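PDB 3GAZ: alcohol dehydrogenase superfamily protein from Novosphingobium aromaticivorans, which probably acts as an NADP-dependent oxidoreductase of the medium-chain alcohol dehydrogenase type, although its own substrate is not established. Local coordinates for residues V236-V242 and F258-S264; L94-G99 and T268-L273; K119-L123 and D289-Q293; F306-I311 and I331-V335; E15-F20 and I51-E55. All coordinates share one frame; numbering follows the deposited sequence.

Contact 1. Residues V236-V242 and F258-S264; sequences VKRFGHV and FKQATYS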
# COMPACT_ATOMS: atom_id res chain seq x y z
N VAL A 236 -3.27 34.81 -12.91
CA VAL A 236 -1.86 34.66 -13.30
C VAL A 236 -1.43 35.65 -14.39
O VAL A 236 -2.20 35.99 -15.29
CB VAL A 236 -1.57 33.20 -13.76
CG1 VAL A 236 -2.22 32.92 -15.11
CG2 VAL A 236 -0.07 32.95 -13.81
N LYS A 237 -0.18 36.11 -14.29
CA LYS A 237 0.40 37.05 -15.24
C LYS A 237 0.77 36.32 -16.52
O LYS A 237 0.91 35.10 -16.51
CB LYS A 237 1.66 37.68 -14.62
CG LYS A 237 2.44 38.63 -15.53
CD LYS A 237 3.70 39.15 -14.84
CE LYS A 237 3.37 39.99 -13.60
NZ LYS A 237 4.59 40.42 -12.84
N ARG A 238 0.90 37.05 -17.63
CA ARG A 238 1.27 36.44 -18.90
C ARG A 238 2.63 35.78 -18.72
O ARG A 238 3.53 36.37 -18.13
CB ARG A 238 1.35 37.51 -20.01
CG ARG A 238 1.96 37.02 -21.32
CD ARG A 238 1.80 38.09 -22.39
NE ARG A 238 0.39 38.44 -22.55
CZ ARG A 238 -0.52 37.61 -23.05
NH1 ARG A 238 -0.17 36.39 -23.45
NH2 ARG A 238 -1.79 37.98 -23.10
N PHE A 239 2.77 34.56 -19.23
CA PHE A 239 4.01 33.79 -19.10
C PHE A 239 4.17 33.30 -17.66
O PHE A 239 5.18 32.69 -17.31
CB PHE A 239 5.24 34.62 -19.48
CG PHE A 239 5.18 35.23 -20.86
CD1 PHE A 239 4.78 34.48 -21.96
CD2 PHE A 239 5.55 36.56 -21.05
CE1 PHE A 239 4.74 35.04 -23.23
CE2 PHE A 239 5.52 37.13 -22.32
CZ PHE A 239 5.11 36.37 -23.42
N GLY A 240 3.16 33.58 -16.83
CA GLY A 240 3.20 33.17 -15.43
C GLY A 240 3.02 31.68 -15.19
O GLY A 240 2.86 30.90 -16.13
N HIS A 241 3.03 31.28 -13.92
CA HIS A 241 2.89 29.88 -13.55
C HIS A 241 1.83 29.67 -12.47
O HIS A 241 1.77 30.40 -11.48
CB HIS A 241 4.24 29.36 -13.04
CG HIS A 241 4.36 27.86 -13.01
ND1 HIS A 241 5.58 27.22 -12.92
CD2 HIS A 241 3.43 26.88 -13.05
CE1 HIS A 241 5.39 25.91 -12.91
NE2 HIS A 241 4.09 25.68 -12.99
N VAL A 242 0.99 28.66 -12.67
CA VAL A 242 -0.06 28.33 -11.72
C VAL A 242 0.16 26.89 -11.24
O VAL A 242 0.39 26.00 -12.05
CB VAL A 242 -1.47 28.43 -12.36
CG1 VAL A 242 -2.53 27.92 -11.40
CG2 VAL A 242 -1.76 29.89 -12.75
N PHE A 258 -4.14 31.97 -24.02
CA PHE A 258 -4.26 33.42 -24.18
C PHE A 258 -3.13 34.12 -23.45
O PHE A 258 -2.57 35.10 -23.95
CB PHE A 258 -5.59 33.93 -23.62
CG PHE A 258 -6.75 33.76 -24.55
CD1 PHE A 258 -6.74 34.35 -25.80
CD2 PHE A 258 -7.87 33.03 -24.15
CE1 PHE A 258 -7.84 34.23 -26.66
CE2 PHE A 258 -8.97 32.90 -25.00
CZ PHE A 258 -8.95 33.50 -26.25
N LYS A 259 -2.80 33.63 -22.26
CA LYS A 259 -1.74 34.25 -21.48
C LYS A 259 -0.39 33.56 -21.65
O LYS A 259 0.57 33.91 -20.97
CB LYS A 259 -2.10 34.26 -20.00
CG LYS A 259 -3.31 35.10 -19.64
CD LYS A 259 -3.56 35.00 -18.15
CE LYS A 259 -4.69 35.86 -17.67
NZ LYS A 259 -4.91 35.65 -16.22
N GLN A 260 -0.33 32.57 -22.55
CA GLN A 260 0.92 31.85 -22.80
C GLN A 260 1.52 31.48 -21.45
O GLN A 260 2.73 31.58 -21.25
CB GLN A 260 1.89 32.75 -23.57
CG GLN A 260 1.36 33.18 -24.94
CD GLN A 260 2.08 34.40 -25.49
OE1 GLN A 260 1.91 35.51 -24.99
NE2 GLN A 260 2.90 34.19 -26.52
N ALA A 261 0.66 31.03 -20.55
CA ALA A 261 1.07 30.68 -19.19
C ALA A 261 1.29 29.19 -18.98
O ALA A 261 1.06 28.37 -19.88
CB ALA A 261 0.02 31.20 -18.21
N THR A 262 1.72 28.84 -17.77
CA THR A 262 2.01 27.46 -17.43
C THR A 262 1.30 26.98 -16.16
O THR A 262 1.05 27.76 -15.24
CB THR A 262 3.54 27.28 -17.27
OG1 THR A 262 4.20 27.69 -18.48
CG2 THR A 262 3.89 25.84 -16.98
N TYR A 263 0.99 25.68 -16.12
CA TYR A 263 0.32 25.06 -14.97
C TYR A 263 1.04 23.76 -14.59
O TYR A 263 1.47 23.01 -15.46
CB TYR A 263 -1.14 24.75 -15.29
CG TYR A 263 -1.80 23.82 -14.29
CD1 TYR A 263 -2.21 24.29 -13.03
CD2 TYR A 263 -1.95 22.46 -14.56
CE1 TYR A 263 -2.74 23.42 -12.08
CE2 TYR A 263 -2.47 21.58 -13.61
CZ TYR A 263 -2.87 22.07 -12.38
OH TYR A 263 -3.37 21.19 -11.44
N SER A 264 1.16 23.49 -13.29
CA SER A 264 1.80 22.26 -12.82
C SER A 264 0.97 21.66 -11.70
O SER A 264 0.43 22.38 -10.86
CB SER A 264 3.21 22.53 -12.29
OG SER A 264 4.07 23.01 -13.30
O HOH W 1 4.65 30.24 -19.34

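Contact 2. Residues L94-G99 and T268-L273; sequences LTGGVG and TLHTLL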
# COMPACT_ATOMS: atom_id res chain seq x y z
N LEU A 94 6.23 13.04 7.55
CA LEU A 94 5.08 12.49 6.83
C LEU A 94 5.51 11.05 6.64
O LEU A 94 6.40 10.77 5.83
CB LEU A 94 4.91 13.19 5.48
CG LEU A 94 3.93 12.58 4.48
CD1 LEU A 94 2.61 12.27 5.18
CD2 LEU A 94 3.73 13.54 3.32
N THR A 95 4.88 10.13 7.37
CA THR A 95 5.31 8.74 7.34
C THR A 95 4.38 7.63 6.88
O THR A 95 4.86 6.56 6.50
CB THR A 95 5.82 8.37 8.72
OG1 THR A 95 4.70 8.33 9.62
CG2 THR A 95 6.83 9.43 9.22
N GLY A 96 3.07 7.83 6.93
CA GLY A 96 2.19 6.75 6.51
C GLY A 96 0.74 7.16 6.39
O GLY A 96 0.44 8.30 6.03
N GLY A 97 -0.17 6.23 6.68
CA GLY A 97 -1.58 6.54 6.59
C GLY A 97 -2.14 6.33 5.20
O GLY A 97 -3.34 6.42 4.98
N VAL A 98 -1.25 6.03 4.25
CA VAL A 98 -1.63 5.78 2.86
C VAL A 98 -0.83 4.62 2.27
O VAL A 98 0.19 4.21 2.82
CB VAL A 98 -1.39 7.02 1.98
CG1 VAL A 98 -2.19 8.21 2.50
CG2 VAL A 98 0.11 7.34 1.95
N GLY A 99 -1.31 4.10 1.14
CA GLY A 99 -0.62 3.02 0.46
C GLY A 99 -0.34 1.78 1.28
O GLY A 99 0.62 1.05 1.00
N THR A 268 1.80 14.98 -3.54
CA THR A 268 2.81 14.52 -2.59
C THR A 268 2.78 13.04 -2.26
O THR A 268 3.82 12.44 -1.96
CB THR A 268 2.68 15.33 -1.28
OG1 THR A 268 2.77 16.73 -1.58
CG2 THR A 268 3.77 14.97 -0.28
N LEU A 269 1.61 12.43 -2.31
CA LEU A 269 1.49 11.01 -1.96
C LEU A 269 2.27 10.02 -2.80
O LEU A 269 2.61 8.94 -2.31
CB LEU A 269 0.02 10.59 -1.98
CG LEU A 269 -0.99 11.42 -1.18
CD1 LEU A 269 -2.34 10.72 -1.19
CD2 LEU A 269 -0.49 11.58 0.23
N HIS A 270 2.55 10.36 -4.06
CA HIS A 270 3.27 9.43 -4.94
C HIS A 270 4.52 8.86 -4.28
O HIS A 270 4.80 7.67 -4.40
CB HIS A 270 3.64 10.08 -6.28
CG HIS A 270 4.32 9.15 -7.24
ND1 HIS A 270 5.69 9.10 -7.40
CD2 HIS A 270 3.82 8.16 -8.02
CE1 HIS A 270 6.01 8.12 -8.23
NE2 HIS A 270 4.89 7.54 -8.62
N THR A 271 5.26 9.71 -3.59
CA THR A 271 6.48 9.26 -2.93
C THR A 271 6.24 8.09 -1.99
O THR A 271 7.02 7.13 -1.97
CB THR A 271 7.10 10.39 -2.13
OG1 THR A 271 7.57 11.38 -3.04
CG2 THR A 271 8.24 9.88 -1.25
N LEU A 272 5.18 8.17 -1.21
CA LEU A 272 4.85 7.11 -0.27
C LEU A 272 4.16 5.92 -0.91
O LEU A 272 4.30 4.80 -0.46
CB LEU A 272 3.96 7.64 0.86
CG LEU A 272 4.53 8.71 1.82
CD1 LEU A 272 3.51 9.09 2.87
CD2 LEU A 272 5.74 8.15 2.50
N LEU A 273 3.40 6.17 -1.98
CA LEU A 273 2.66 5.09 -2.65
C LEU A 273 3.54 4.24 -3.54
O LEU A 273 3.28 3.05 -3.73
CB LEU A 273 1.52 5.69 -3.49
CG LEU A 273 0.44 6.44 -2.70
CD1 LEU A 273 -0.49 7.15 -3.66
CD2 LEU A 273 -0.35 5.46 -1.87

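Contact 3. Residues K119-L123 and D289-Q293; sequences KPAAL and DALVQ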
# COMPACT_ATOMS: atom_id res chain seq x y z
N LYS A 119 13.07 17.16 14.98
CA LYS A 119 11.99 18.09 15.27
C LYS A 119 12.55 19.47 15.58
O LYS A 119 13.55 19.59 16.29
CB LYS A 119 11.18 17.60 16.48
CG LYS A 119 10.01 18.53 16.83
CD LYS A 119 9.28 18.09 18.09
CE LYS A 119 10.09 18.37 19.34
NZ LYS A 119 10.37 19.83 19.49
N PRO A 120 11.94 20.52 15.03
CA PRO A 120 12.41 21.89 15.28
C PRO A 120 12.38 22.11 16.79
O PRO A 120 11.35 21.87 17.43
CB PRO A 120 11.39 22.74 14.54
CG PRO A 120 11.05 21.89 13.36
CD PRO A 120 10.90 20.51 13.98
N ALA A 121 13.49 22.56 17.34
CA ALA A 121 13.59 22.79 18.78
C ALA A 121 12.54 23.72 19.38
O ALA A 121 12.07 23.50 20.49
CB ALA A 121 14.99 23.32 19.12
N ALA A 122 12.15 24.74 18.63
CA ALA A 122 11.19 25.73 19.11
C ALA A 122 9.72 25.29 19.12
O ALA A 122 8.88 25.99 19.68
CB ALA A 122 11.34 27.02 18.30
N LEU A 123 9.41 24.16 18.51
CA LEU A 123 8.02 23.70 18.46
C LEU A 123 7.69 22.59 19.45
O LEU A 123 8.55 21.77 19.80
CB LEU A 123 7.68 23.18 17.06
CG LEU A 123 7.89 24.08 15.84
CD1 LEU A 123 7.43 23.33 14.59
CD2 LEU A 123 7.12 25.38 15.99
N ASP A 289 12.60 23.04 9.21
CA ASP A 289 13.28 23.24 10.49
C ASP A 289 14.15 24.51 10.44
O ASP A 289 14.18 25.28 11.40
CB ASP A 289 14.14 22.01 10.81
CG ASP A 289 14.94 22.15 12.09
OD1 ASP A 289 14.47 22.81 13.05
OD2 ASP A 289 16.04 21.57 12.15
N ALA A 290 14.84 24.71 9.33
CA ALA A 290 15.68 25.89 9.16
C ALA A 290 14.86 27.17 9.20
O ALA A 290 15.32 28.21 9.68
CB ALA A 290 16.44 25.80 7.84
N LEU A 291 13.63 27.11 8.69
CA LEU A 291 12.74 28.27 8.68
C LEU A 291 12.16 28.52 10.06
O LEU A 291 11.96 29.67 10.46
CB LEU A 291 11.60 28.07 7.67
CG LEU A 291 12.04 28.04 6.20
CD1 LEU A 291 10.83 27.89 5.30
CD2 LEU A 291 12.81 29.32 5.87
N VAL A 292 11.89 27.45 10.80
CA VAL A 292 11.37 27.60 12.16
C VAL A 292 12.46 28.26 13.00
O VAL A 292 12.22 29.20 13.75
CB VAL A 292 11.02 26.24 12.79
CG1 VAL A 292 10.70 26.42 14.28
CG2 VAL A 292 9.83 25.61 12.08
N GLN A 293 13.68 27.74 12.83
CA GLN A 293 14.85 28.22 13.55
C GLN A 293 15.06 29.73 13.40
O GLN A 293 15.48 30.41 14.34
CB GLN A 293 16.07 27.44 13.07
CG GLN A 293 17.36 27.71 13.82
CD GLN A 293 18.17 26.44 14.02
OE1 GLN A 293 18.15 25.53 13.18
NE2 GLN A 293 18.89 26.37 15.13
O HOH W 2 15.49 23.18 15.56

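Contact 4. Residues F306-I311 and I331-V335; sequences FSIAEI and IAITV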
# COMPACT_ATOMS: atom_id res chain seq x y z
N PHE A 306 -6.83 16.66 21.77
CA PHE A 306 -7.55 15.40 21.64
C PHE A 306 -6.61 14.24 21.96
O PHE A 306 -5.51 14.15 21.40
CB PHE A 306 -8.08 15.24 20.21
CG PHE A 306 -8.95 16.37 19.76
CD1 PHE A 306 -10.33 16.32 19.91
CD2 PHE A 306 -8.38 17.52 19.21
CE1 PHE A 306 -11.14 17.39 19.52
CE2 PHE A 306 -9.18 18.60 18.82
CZ PHE A 306 -10.57 18.53 18.98
N SER A 307 -7.03 13.35 22.85
CA SER A 307 -6.21 12.20 23.21
C SER A 307 -6.44 11.13 22.15
O SER A 307 -7.32 11.28 21.30
CB SER A 307 -6.64 11.64 24.56
OG SER A 307 -7.96 11.13 24.47
N ILE A 308 -5.67 10.05 22.20
CA ILE A 308 -5.82 8.98 21.23
C ILE A 308 -7.22 8.38 21.32
O ILE A 308 -7.66 7.66 20.43
CB ILE A 308 -4.77 7.87 21.47
CG1 ILE A 308 -4.74 6.92 20.27
CG2 ILE A 308 -5.10 7.11 22.74
CD1 ILE A 308 -3.58 5.95 20.30
N ALA A 309 -7.93 8.70 22.40
CA ALA A 309 -9.29 8.19 22.61
C ALA A 309 -10.38 9.12 22.07
O ALA A 309 -11.56 8.76 22.07
CB ALA A 309 -9.52 7.93 24.10
N GLU A 310 -9.99 10.30 21.59
CA GLU A 310 -10.96 11.27 21.09
C GLU A 310 -10.73 11.64 19.62
O GLU A 310 -11.04 12.75 19.19
CB GLU A 310 -10.90 12.54 21.96
CG GLU A 310 -10.90 12.22 23.45
CD GLU A 310 -10.50 13.40 24.32
OE1 GLU A 310 -9.49 14.07 24.02
OE2 GLU A 310 -11.20 13.65 25.33
N ILE A 311 -10.20 10.69 18.85
CA ILE A 311 -9.90 10.94 17.45
C ILE A 311 -11.14 11.25 16.62
O ILE A 311 -11.09 12.08 15.71
CB ILE A 311 -9.11 9.74 16.85
CG1 ILE A 311 -7.80 9.58 17.64
CG2 ILE A 311 -8.80 9.98 15.38
CD1 ILE A 311 -6.91 8.44 17.18
N ILE A 331 -5.47 20.42 13.33
CA ILE A 331 -5.76 19.64 14.53
C ILE A 331 -4.70 18.58 14.78
O ILE A 331 -4.35 17.82 13.87
CB ILE A 331 -7.13 18.92 14.41
CG1 ILE A 331 -8.25 19.94 14.21
CG2 ILE A 331 -7.37 18.06 15.65
CD1 ILE A 331 -8.52 20.83 15.42
N ALA A 332 -4.21 18.52 16.01
CA ALA A 332 -3.20 17.54 16.39
C ALA A 332 -3.75 16.66 17.51
O ALA A 332 -4.44 17.13 18.42
CB ALA A 332 -1.94 18.24 16.86
N ILE A 333 -3.44 15.38 17.43
CA ILE A 333 -3.87 14.42 18.43
C ILE A 333 -2.68 14.16 19.34
O ILE A 333 -1.59 13.89 18.85
CB ILE A 333 -4.28 13.08 17.79
CG1 ILE A 333 -5.48 13.28 16.87
CG2 ILE A 333 -4.57 12.04 18.87
CD1 ILE A 333 -5.70 12.14 15.90
N THR A 334 -2.89 14.24 20.65
CA THR A 334 -1.81 13.97 21.58
C THR A 334 -1.84 12.49 21.92
O THR A 334 -2.74 12.03 22.62
CB THR A 334 -1.95 14.78 22.88
OG1 THR A 334 -1.92 16.18 22.58
CG2 THR A 334 -0.80 14.45 23.83
N VAL A 335 -0.86 11.76 21.42
CA VAL A 335 -0.76 10.32 21.67
C VAL A 335 -0.09 10.06 23.01
O VAL A 335 -0.58 9.27 23.81
CB VAL A 335 0.05 9.62 20.55
CG1 VAL A 335 0.30 8.17 20.92
CG2 VAL A 335 -0.71 9.71 19.23
O HOH W 3 -3.92 17.28 21.03
O HOH W 4 -3.71 9.78 24.23

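Contact 5. Residues E15-F20 and I51-E55; sequences EANGPF and IRAGE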
# COMPACT_ATOMS: atom_id res chain seq x y z
N GLU A 15 -14.02 -0.56 9.38
CA GLU A 15 -14.80 -0.53 8.15
C GLU A 15 -15.18 0.89 7.78
O GLU A 15 -15.08 1.81 8.60
CB GLU A 15 -16.07 -1.38 8.29
CG GLU A 15 -17.04 -0.94 9.38
CD GLU A 15 -16.68 -1.48 10.75
OE1 GLU A 15 -16.37 -2.69 10.86
OE2 GLU A 15 -16.71 -0.70 11.73
N ALA A 16 -15.62 1.08 6.54
CA ALA A 16 -16.02 2.39 6.05
C ALA A 16 -16.93 3.10 7.05
O ALA A 16 -17.92 2.53 7.52
CB ALA A 16 -16.72 2.26 4.71
N ASN A 17 -16.58 4.34 7.37
CA ASN A 17 -17.35 5.17 8.29
C ASN A 17 -17.44 4.62 9.70
O ASN A 17 -18.21 5.12 10.52
CB ASN A 17 -18.76 5.40 7.75
CG ASN A 17 -18.75 6.10 6.41
OD1 ASN A 17 -18.13 7.16 6.27
ND2 ASN A 17 -19.42 5.53 5.42
N GLY A 18 -16.65 3.59 9.99
CA GLY A 18 -16.67 3.01 11.32
C GLY A 18 -15.97 3.89 12.34
O GLY A 18 -15.27 4.83 11.97
N PRO A 19 -16.15 3.61 13.64
CA PRO A 19 -15.51 4.40 14.69
C PRO A 19 -14.02 4.09 14.80
O PRO A 19 -13.54 3.08 14.29
CB PRO A 19 -16.26 3.97 15.94
CG PRO A 19 -16.57 2.53 15.65
CD PRO A 19 -17.04 2.59 14.22
N PHE A 20 -13.28 4.98 15.45
CA PHE A 20 -11.86 4.77 15.67
C PHE A 20 -11.80 3.83 16.87
O PHE A 20 -12.08 4.22 18.00
CB PHE A 20 -11.17 6.10 15.96
CG PHE A 20 -10.98 6.95 14.73
CD1 PHE A 20 -9.94 6.69 13.85
CD2 PHE A 20 -11.89 7.96 14.42
CE1 PHE A 20 -9.79 7.43 12.68
CE2 PHE A 20 -11.75 8.71 13.26
CZ PHE A 20 -10.70 8.44 12.38
N ILE A 51 -10.50 8.77 3.66
CA ILE A 51 -10.06 7.39 3.72
C ILE A 51 -10.95 6.60 4.69
O ILE A 51 -11.29 5.44 4.44
CB ILE A 51 -8.58 7.28 4.18
CG1 ILE A 51 -7.66 7.81 3.07
CG2 ILE A 51 -8.23 5.83 4.51
CD1 ILE A 51 -6.22 8.03 3.52
N ARG A 52 -11.32 7.23 5.81
CA ARG A 52 -12.17 6.59 6.81
C ARG A 52 -13.51 6.22 6.18
O ARG A 52 -14.09 5.18 6.48
CB ARG A 52 -12.40 7.54 7.98
CG ARG A 52 -13.32 6.99 9.06
CD ARG A 52 -13.66 8.07 10.07
NE ARG A 52 -14.45 7.55 11.19
CZ ARG A 52 -15.08 8.31 12.07
NH1 ARG A 52 -15.02 9.64 11.97
NH2 ARG A 52 -15.77 7.76 13.06
N ALA A 53 -14.01 7.10 5.31
CA ALA A 53 -15.28 6.88 4.64
C ALA A 53 -15.14 5.91 3.47
O ALA A 53 -16.12 5.55 2.82
CB ALA A 53 -15.84 8.22 4.15
N GLY A 54 -13.90 5.49 3.20
CA GLY A 54 -13.66 4.56 2.11
C GLY A 54 -13.90 5.19 0.75
O GLY A 54 -14.30 4.51 -0.19
N GLU A 55 -13.65 6.49 0.65
CA GLU A 55 -13.86 7.20 -0.61
C GLU A 55 -12.61 7.94 -1.06
O GLU A 55 -12.70 9.01 -1.67
CB GLU A 55 -15.02 8.18 -0.46
CG GLU A 55 -16.31 7.52 -0.01
CD GLU A 55 -17.44 8.52 0.20
OE1 GLU A 55 -17.19 9.58 0.81
OE2 GLU A 55 -18.57 8.24 -0.24
O HOH W 5 -18.95 6.50 2.63

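Contact 1. Residues V236-V242 and F258-S264
Val236 and Lys259 meet on the inner, tightly packed side of this contact. The Lys259 chain runs extended beyond CG, passes Val236 CG1 with its CD, and brings NZ to Val236 O at 2.9 Å, in the carbonyl plane on a lone pair. The same ammonium also bonds Phe233 O and Ser234 O, so it gathers carbonyls at the C-terminal end of helix 227-235, where the helix dipole would probably favour a positive charge. Farther along, Val242 CG1 lies 4.0 Å from Tyr263 CD1, with Leu229 of that helix touching both residues. The backbones here are neighbouring parallel strands, the last two of the six-stranded Rossmann-type sheet, joined as a beta-alpha-beta unit through helix 254-258; Val242 N bonds Thr262 O at 2.7 Å and Val242 O receives Ser264 N. On the other face of the sheet, Thr262 CG2 sits over the His241 ring in a CH-pi contact, while Ser264 OG and His241 NE2 hydrogen-bond at 2.7 Å at the ring edge. The solvent side, round the turn Lys237-Gly240, is looser. Arg238 grips Phe258 O end-on with NH1 (2.8 Å) and NH2 (3.1 Å), the oxygen lying near the guanidinium plane, but its NH1 bond to Gln260 OE1 is weak and bent to 123°. Nearby, a water links Gln260 O to Thr262 OG1 and only weakly to Phe239 O.

Contact 2. Residues L94-G99 and T268-L273
Thr268 opens the contact by setting its methyl, CG2, 3.9 Å from Leu94 CD2. With CG2 opposite the backbone N, the hydroxyl is turned to helix 132-145 instead, where OG1 bonds Glu140 and Thr137. Leu269 follows with a lighter touch, its CD2 lying 4.4 Å from Val98 CG1. The main wedge comes one helical turn later. Leu272 pushes CD1 between Leu94 and Val98, meeting Leu94 CG at 3.9 Å and Val98 CG2 at the same 3.9 Å; the Val98 and Leu272 side chains are turned at about a right angle to each other. Leu115 lies on Leu272 as well, so the wedge is held from more than one quarter. Leu273 ends the walk with CD2 against Gly99 CA at 3.4 Å, tighter than usual van der Waals contact. A beta carbon on Gly99 would run into that methyl, and the positive phi of 55° is a second reason for glycine there. No hydrogen bond joins the segments, and every touching residue is buried. Such apolar packing, between the loop after strand 90-94 of the GroES-like part and the helix that follows the last Rossmann strand, is consistent with the domain junction of a two-domain medium-chain dehydrogenase.

Contact 3. Residues K119-L123 and D289-Q293
Pro120, whose ring rests on Asp289 and Val292 of helix 278-293, has a carbonyl oxygen gripped by two donors from opposite faces of its plane. Leu123 N reaches Pro120 O at 3.2 Å and closes a type I turn, while Lys119 NZ comes to it at 3.1 Å, 39° out of the carbonyl plane. The lysine chain is curled back at its last two torsions (chi3 73°, chi4 61°), which lets NZ also bond Leu123 O at 2.7 Å and tie the turn from behind. The opposite, helix-facing side of the turn is mostly hydrocarbon. Val292 CG1 fits among three residues of the loop, 3.8 Å from Pro120 CB, 4.0 Å from Leu123 CG and slightly farther from Ala122 CB. Asp289 reaches over beside it, OD1 coming 3.2 Å from Pro120 CA. A water joins the two sides: it donates to Asp289 OD1 at 2.7 Å and accepts from Ala121 N at the same 2.7 Å. An alanine in place of Asp289 would take away that acceptor and would probably leave the bridging water, and with it Ala121 N, less firmly held. No direct hydrogen bond crosses the interface, so the turn carries its own polar bracing, and it meets the helix mainly through packing round Val292 and Pro120 and a water held between Asp289 OD1 and Ala121 N.

Contact 4. Residues F306-I311 and I331-V335
Phe306 O accepts the one direct hydrogen bond of this contact, from Thr334 N at 2.7 Å. It belongs to a short, loosely bonded parallel pairing between strands 306-307 and 332-334, the outer members of a beta-alpha-beta unit that runs through helix 311-319. The other polar links pass through water. One molecule accepts from Phe306 N, donates to Ala332 O at 2.7 Å and also bonds Thr334 OG1; a second accepts from Ile308 N and donates to Thr334 O at 2.9 Å. Within 306-311, Glu310 OE1 takes Ser307 N at 2.8 Å on its anti side, bracing the type I turn from Ser307 to Glu310 just ahead of the helix. Ile333 CG2 packs on the carbonyl oxygen of Phe306. The apolar contacts gather on the face carrying Phe306 and Ile333. The Phe306 ring brings CE2 to Ile331 CG2 at 3.7 Å; its CG points away from the carbonyl carbon (chi1 -56°), a position that keeps the ring near Ala332 O at its edge, while Ala314 of helix 311-319 packs on it too. Ile333 CD1 meets Ile311 CG1 at 3.7 Å, these two isoleucines standing at about a right angle. On its far side, strand 332-334 pairs with strand 41-43, so the unit extends the mixed sheet of the GroES-like part. The backbones thus meet through one direct bond and two waters, and the packing of Phe306, Ile311, Ile331 and Ile333 probably contributes much of the union.

Contact 5. Residues E15-F20 and I51-E55
Arg52 and Gly18 join a type II turn from Glu15 to Gly18, between strands 7-13 and 20-26, to the Schellman motif that ends helix 46-52. The arginine lies stretched from CG to NE, and because CG is trans to its own N about the first side-chain bond (chi1 178°) the chain leaves the helix end for the loop. There it grips Gly18 O side-on with two nitrogens. NE makes the shorter bond, 2.9 Å and nearly in line with the C=O, whereas NH2 reaches the same Gly18 O at 3.2 Å from above the carbonyl plane; the oxygen itself stays in the plane of the guanidinium. One guanidinium face is taken by Phe20, whose CE2 stands over it, 3.6 Å from Arg52 CZ. The ring is not stacked flat on that face but tilted, the two planes being 41° apart, and the aliphatic CD of the arginine touches the ring as well. Val13 of strand 7-13 packs on both residues. A leucine at Arg52 would remove both donors and is likely to leave Gly18 O without these partners and the Phe20 ring without its guanidinium neighbour. The backbone adds a bond in the other direction, Asn17 N giving to Arg52 O at 2.8 Å. Asn17 bends its amide over the helix end, so that OD1 lies 3.3 Å from Ala53 CB, and a water accepts from Asn17 ND2 at 3.0 Å and donates to Ala53 O at 3.0 Å.

How the contacts relate
From the N terminus, contact 5 closes first, tying the turn before strand 20-26 to the end of helix 46-52. Contacts 2 and 3 then open in turn, at the ends of strands 90-94 and 116-118, and close in the same order, so they cross, each enclosing in sequence the strands of the Rossmann-type sheet. Contact 1 is nested inside both and joins the last two strands of that sheet, its centre about 30 Å from that of contact 2. Contact 4 follows in series and completes the mixed sheet with the C-terminal strand. Two touches link neighbours: Ile51 of contact 5 packs on Gly97 and Val98 of contact 2, and Phe20 of contact 5 on Ile311 of contact 4.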